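Local coordinates for McyG protein (Microcystis aeruginosa PCC 7806, PDB 4R0M) that probably activates phenylalanine or a related starter acid as its adenylate and passes it to a carrier domain in microcystin synthesis, at residues 22-34 against 43-55. Residues are numbered along the deposited sequence; the frame is centred on the assembly and turned at random.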
loop_
_atom_site.group_PDB
_atom_site.type_symbol
_atom_site.label_atom_id
_atom_site.label_comp_id
_atom_site.label_asym_id
_atom_site.label_seq_id
_atom_site.Cartn_x
_atom_site.Cartn_y
_atom_site.Cartn_z
ATOM N N VAL A 22 -3.187 20.095 -13.823
ATOM C CA VAL A 22 -2.300 20.015 -12.660
ATOM C C VAL A 22 -0.833 19.873 -13.081
ATOM O O VAL A 22 0.041 20.552 -12.538
ATOM C CB VAL A 22 -2.736 18.880 -11.705
ATOM C CG1 VAL A 22 -1.623 18.499 -10.741
ATOM C CG2 VAL A 22 -3.980 19.295 -10.936
ATOM N N LEU A 23 -0.575 19.007 -14.058
ATOM C CA LEU A 23 0.774 18.820 -14.587
ATOM C C LEU A 23 1.265 20.044 -15.365
ATOM O O LEU A 23 2.436 20.414 -15.268
ATOM C CB LEU A 23 0.852 17.556 -15.455
ATOM C CG LEU A 23 2.170 17.245 -16.180
ATOM C CD1 LEU A 23 3.328 17.052 -15.209
ATOM C CD2 LEU A 23 2.010 16.026 -17.076
ATOM N N GLU A 24 0.366 20.662 -16.131
ATOM C CA GLU A 24 0.684 21.872 -16.893
ATOM C C GLU A 24 1.066 23.041 -15.982
ATOM O O GLU A 24 2.023 23.762 -16.265
ATOM C CB GLU A 24 -0.478 22.247 -17.817
ATOM C CG GLU A 24 -0.554 21.389 -19.074
ATOM C CD GLU A 24 -1.960 21.261 -19.637
ATOM O OE1 GLU A 24 -2.867 21.996 -19.193
ATOM O OE2 GLU A 24 -2.161 20.415 -20.534
ATOM N N THR A 25 0.325 23.209 -14.888
ATOM C CA THR A 25 0.656 24.184 -13.844
ATOM C C THR A 25 2.049 23.918 -13.255
ATOM O O THR A 25 2.800 24.855 -12.977
ATOM C CB THR A 25 -0.404 24.168 -12.716
ATOM O OG1 THR A 25 -1.698 24.431 -13.271
ATOM C CG2 THR A 25 -0.101 25.206 -11.645
ATOM N N ALA A 26 2.382 22.639 -13.086
ATOM C CA ALA A 26 3.650 22.224 -12.477
ATOM C C ALA A 26 4.874 22.480 -13.358
ATOM O O ALA A 26 5.974 22.670 -12.842
ATOM C CB ALA A 26 3.587 20.758 -12.073
ATOM N N THR A 27 4.679 22.484 -14.676
ATOM C CA THR A 27 5.775 22.683 -15.634
ATOM C C THR A 27 6.450 24.052 -15.515
ATOM O O THR A 27 7.653 24.174 -15.756
ATOM C CB THR A 27 5.312 22.491 -17.093
ATOM O OG1 THR A 27 4.187 23.335 -17.357
ATOM C CG2 THR A 27 4.927 21.047 -17.353
ATOM N N LYS A 28 5.672 25.069 -15.143
ATOM C CA LYS A 28 6.178 26.436 -14.966
ATOM C C LYS A 28 7.314 26.499 -13.947
ATOM O O LYS A 28 8.218 27.330 -14.065
ATOM C CB LYS A 28 5.044 27.381 -14.557
ATOM C CG LYS A 28 4.040 27.646 -15.669
ATOM C CD LYS A 28 2.663 27.975 -15.116
ATOM C CE LYS A 28 1.639 28.073 -16.236
ATOM N NZ LYS A 28 0.245 28.152 -15.716
ATOM N N HIS A 29 7.259 25.612 -12.956
ATOM C CA HIS A 29 8.318 25.479 -11.963
ATOM C C HIS A 29 9.387 24.564 -12.493
ATOM O O HIS A 29 9.484 23.402 -12.086
ATOM C CB HIS A 29 7.755 24.945 -10.647
ATOM C CG HIS A 29 6.599 25.751 -10.104
ATOM N ND1 HIS A 29 6.739 26.623 -9.090
ATOM C CD2 HIS A 29 5.255 25.790 -10.477
ATOM C CE1 HIS A 29 5.546 27.193 -8.823
ATOM N NE2 HIS A 29 4.639 26.681 -9.672
ATOM N N ASN A 30 10.196 25.079 -13.420
ATOM C CA ASN A 30 11.308 24.311 -13.994
ATOM C C ASN A 30 12.393 24.012 -12.958
ATOM O O ASN A 30 13.382 23.331 -13.245
ATOM C CB ASN A 30 11.889 25.007 -15.236
ATOM C CG ASN A 30 12.030 26.513 -15.064
ATOM O OD1 ASN A 30 12.435 27.004 -14.007
ATOM N ND2 ASN A 30 11.699 27.258 -16.117
ATOM N N ASN A 31 12.164 24.564 -11.775
ATOM C CA ASN A 31 12.973 24.304 -10.614
ATOM C C ASN A 31 12.863 22.836 -10.157
ATOM O O ASN A 31 13.824 22.194 -9.818
ATOM C CB ASN A 31 12.606 25.246 -9.423
ATOM C CG ASN A 31 13.019 26.721 -9.594
ATOM O OD1 ASN A 31 13.897 27.027 -10.333
ATOM N ND2 ASN A 31 12.482 27.573 -8.809
ATOM N N HIS A 32 11.646 22.331 -10.150
ATOM C CA HIS A 32 11.288 21.080 -9.488
ATOM C C HIS A 32 10.851 19.996 -10.430
ATOM O O HIS A 32 10.591 20.243 -11.611
ATOM C CB HIS A 32 10.210 21.341 -8.440
ATOM C CG HIS A 32 10.576 22.419 -7.448
ATOM N ND1 HIS A 32 11.412 22.200 -6.418
ATOM C CD2 HIS A 32 10.189 23.756 -7.363
ATOM C CE1 HIS A 32 11.555 23.335 -5.707
ATOM N NE2 HIS A 32 10.805 24.286 -6.287
ATOM N N GLY A 33 10.771 18.779 -9.902
ATOM C CA GLY A 33 10.366 17.611 -10.676
ATOM C C GLY A 33 10.625 16.309 -9.945
ATOM O O GLY A 33 10.628 16.259 -8.711
ATOM N N ILE A 34 10.855 15.253 -10.720
ATOM C CA ILE A 34 11.042 13.921 -10.168
ATOM C C ILE A 34 12.513 13.515 -10.167
ATOM O O ILE A 34 13.192 13.586 -11.194
ATOM C CB ILE A 34 10.198 12.867 -10.921
ATOM C CG1 ILE A 34 8.741 13.328 -11.015
ATOM C CG2 ILE A 34 10.292 11.510 -10.231
ATOM C CD1 ILE A 34 7.914 12.577 -12.030
ATOM N N GLU A 43 21.497 8.766 -9.359
ATOM C CA GLU A 43 20.296 9.597 -9.434
ATOM C C GLU A 43 20.059 10.176 -10.823
ATOM O O GLU A 43 20.996 10.377 -11.597
ATOM C CB GLU A 43 20.354 10.716 -8.391
ATOM C CG GLU A 43 20.703 10.227 -6.995
ATOM C CD GLU A 43 20.471 11.266 -5.918
ATOM O OE1 GLU A 43 20.316 12.461 -6.251
ATOM O OE2 GLU A 43 20.449 10.878 -4.731
ATOM N N TYR A 44 18.791 10.437 -11.124
ATOM C CA TYR A 44 18.386 11.004 -12.402
ATOM C C TYR A 44 17.227 11.973 -12.177
ATOM O O TYR A 44 16.156 11.579 -11.705
ATOM C CB TYR A 44 18.008 9.885 -13.382
ATOM C CG TYR A 44 17.393 10.344 -14.686
ATOM C CD1 TYR A 44 18.024 11.301 -15.488
ATOM C CD2 TYR A 44 16.186 9.803 -15.132
ATOM C CE1 TYR A 44 17.459 11.719 -16.684
ATOM C CE2 TYR A 44 15.615 10.211 -16.329
ATOM C CZ TYR A 44 16.254 11.168 -17.101
ATOM O OH TYR A 44 15.689 11.572 -18.290
ATOM N N PHE A 45 17.459 13.244 -12.494
ATOM C CA PHE A 45 16.443 14.278 -12.315
ATOM C C PHE A 45 15.665 14.524 -13.602
ATOM O O PHE A 45 16.245 14.661 -14.678
ATOM C CB PHE A 45 17.065 15.582 -11.795
ATOM C CG PHE A 45 16.078 16.711 -11.632
ATOM C CD1 PHE A 45 15.137 16.696 -10.602
ATOM C CD2 PHE A 45 16.099 17.802 -12.502
ATOM C CE1 PHE A 45 14.231 17.738 -10.452
ATOM C CE2 PHE A 45 15.198 18.847 -12.352
ATOM C CZ PHE A 45 14.262 18.815 -11.327
ATOM N N GLN A 46 14.343 14.557 -13.470
ATOM C CA GLN A 46 13.442 14.880 -14.564
ATOM C C GLN A 46 12.487 15.959 -14.070
ATOM O O GLN A 46 11.601 15.687 -13.257
ATOM C CB GLN A 46 12.671 13.632 -15.013
ATOM C CG GLN A 46 11.814 13.826 -16.258
ATOM C CD GLN A 46 11.023 12.585 -16.643
ATOM O OE1 GLN A 46 10.469 11.888 -15.787
ATOM N NE2 GLN A 46 10.953 12.310 -17.943
ATOM N N SER A 47 12.684 17.186 -14.549
ATOM C CA SER A 47 11.809 18.308 -14.194
ATOM C C SER A 47 10.392 18.055 -14.700
ATOM O O SER A 47 10.191 17.268 -15.627
ATOM C CB SER A 47 12.350 19.626 -14.759
ATOM O OG SER A 47 12.126 19.724 -16.157
ATOM N N TYR A 48 9.416 18.724 -14.091
ATOM C CA TYR A 48 8.017 18.567 -14.491
ATOM C C TYR A 48 7.778 18.922 -15.959
ATOM O O TYR A 48 6.899 18.347 -16.605
ATOM C CB TYR A 48 7.093 19.367 -13.576
ATOM C CG TYR A 48 6.955 18.775 -12.193
ATOM C CD1 TYR A 48 6.559 17.447 -12.018
ATOM C CD2 TYR A 48 7.208 19.540 -11.059
ATOM C CE1 TYR A 48 6.430 16.898 -10.753
ATOM C CE2 TYR A 48 7.080 19.001 -9.787
ATOM C CZ TYR A 48 6.690 17.680 -9.641
ATOM O OH TYR A 48 6.558 17.133 -8.382
ATOM N N GLN A 49 8.579 19.856 -16.473
ATOM C CA GLN A 49 8.581 20.208 -17.891
ATOM C C GLN A 49 9.054 19.036 -18.758
ATOM O O GLN A 49 8.445 18.741 -19.789
ATOM C CB GLN A 49 9.456 21.452 -18.130
ATOM C CG GLN A 49 9.486 21.956 -19.570
ATOM C CD GLN A 49 8.125 22.409 -20.071
ATOM O OE1 GLN A 49 7.513 21.750 -20.914
ATOM N NE2 GLN A 49 7.640 23.532 -19.548
ATOM N N ASP A 50 10.135 18.378 -18.332
ATOM C CA ASP A 50 10.670 17.205 -19.034
ATOM C C ASP A 50 9.688 16.036 -19.003
ATOM O O ASP A 50 9.509 15.346 -20.009
ATOM C CB ASP A 50 12.006 16.763 -18.429
ATOM C CG ASP A 50 13.112 17.785 -18.620
ATOM O OD1 ASP A 50 13.442 18.111 -19.780
ATOM O OD2 ASP A 50 13.674 18.242 -17.603
ATOM N N LEU A 51 9.064 15.819 -17.846
ATOM C CA LEU A 51 8.061 14.768 -17.679
ATOM C C LEU A 51 6.896 14.979 -18.643
ATOM O O LEU A 51 6.488 14.054 -19.352
ATOM C CB LEU A 51 7.563 14.723 -16.228
ATOM C CG LEU A 51 6.326 13.875 -15.903
ATOM C CD1 LEU A 51 6.631 12.385 -15.980
ATOM C CD2 LEU A 51 5.779 14.235 -14.531
ATOM N N TYR A 52 6.383 16.208 -18.669
ATOM C CA TYR A 52 5.304 16.595 -19.572
ATOM C C TYR A 52 5.669 16.323 -21.033
ATOM O O TYR A 52 4.873 15.747 -21.775
ATOM C CB TYR A 52 4.939 18.070 -19.354
ATOM C CG TYR A 52 3.946 18.641 -20.345
ATOM C CD1 TYR A 52 2.582 18.373 -20.233
ATOM C CD2 TYR A 52 4.371 19.463 -21.389
ATOM C CE1 TYR A 52 1.672 18.900 -21.137
ATOM C CE2 TYR A 52 3.469 19.993 -22.299
ATOM C CZ TYR A 52 2.122 19.711 -22.170
ATOM O OH TYR A 52 1.224 20.234 -23.072
ATOM N N GLN A 53 6.877 16.722 -21.432
ATOM C CA GLN A 53 7.348 16.509 -22.802
ATOM C C GLN A 53 7.510 15.024 -23.119
ATOM O O GLN A 53 7.174 14.581 -24.218
ATOM C CB GLN A 53 8.664 17.254 -23.067
ATOM C CG GLN A 53 8.572 18.779 -23.075
ATOM C CD GLN A 53 7.619 19.338 -24.125
ATOM O OE1 GLN A 53 7.451 18.774 -25.206
ATOM N NE2 GLN A 53 6.995 20.466 -23.805
ATOM N N ASP A 54 8.021 14.267 -22.148
ATOM C CA ASP A 54 8.199 12.818 -22.277
ATOM C C ASP A 54 6.846 12.116 -22.422
ATOM O O ASP A 54 6.673 11.256 -23.289
ATOM C CB ASP A 54 8.966 12.279 -21.064
ATOM C CG ASP A 54 9.515 10.873 -21.275
ATOM O OD1 ASP A 54 9.491 10.357 -22.413
ATOM O OD2 ASP A 54 9.986 10.284 -20.278
ATOM N N ALA A 55 5.892 12.510 -21.580
ATOM C CA ALA A 55 4.531 11.977 -21.623
ATOM C C ALA A 55 3.851 12.176 -22.983
ATOM O O ALA A 55 3.181 11.269 -23.477
ATOM C CB ALA A 55 3.692 12.585 -20.508
#
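Ile34 and Gln46 pair antiparallel through two backbone hydrogen bonds, Ile34 N to Gln46 O and Gln46 N to Ile34 O, each 2.7 Å, while the axes of helical segments 22-27 and 48-55 come within 8.6 Å, their N-to-C directions 134° apart. As the second strand turns into its helix, Tyr48 N donates to a lone pair of His32 O at 3.1 Å. With CG anti to its own carbonyl carbon (chi1 -72°), the Tyr48 ring slides between the two parts of 22-34: Gly33 CA sits over the centre of one face, 3.6 Å from the centroid, and Ala26 CB covers the other. Its hydroxyl reaches on to Cys242 O and Gln244. A leucine in place of Tyr48 would probably leave Gly33 and Ala26 without the flat surface they pack on and Cys242 O without its hydroxyl partner. Further along the helix, Leu51 CD2 touches both Leu23 CD1 (3.8 Å) and Ile34 CD1 (3.7 Å), and Leu23 CD2 meets the edge of the Tyr52 ring. Ser47 and Asp50 form a capping box at the helix start. Two packed helices thus flank a β hairpin whose strand 43-47 edges the large mixed sheet of an ANL-family adenylation domain.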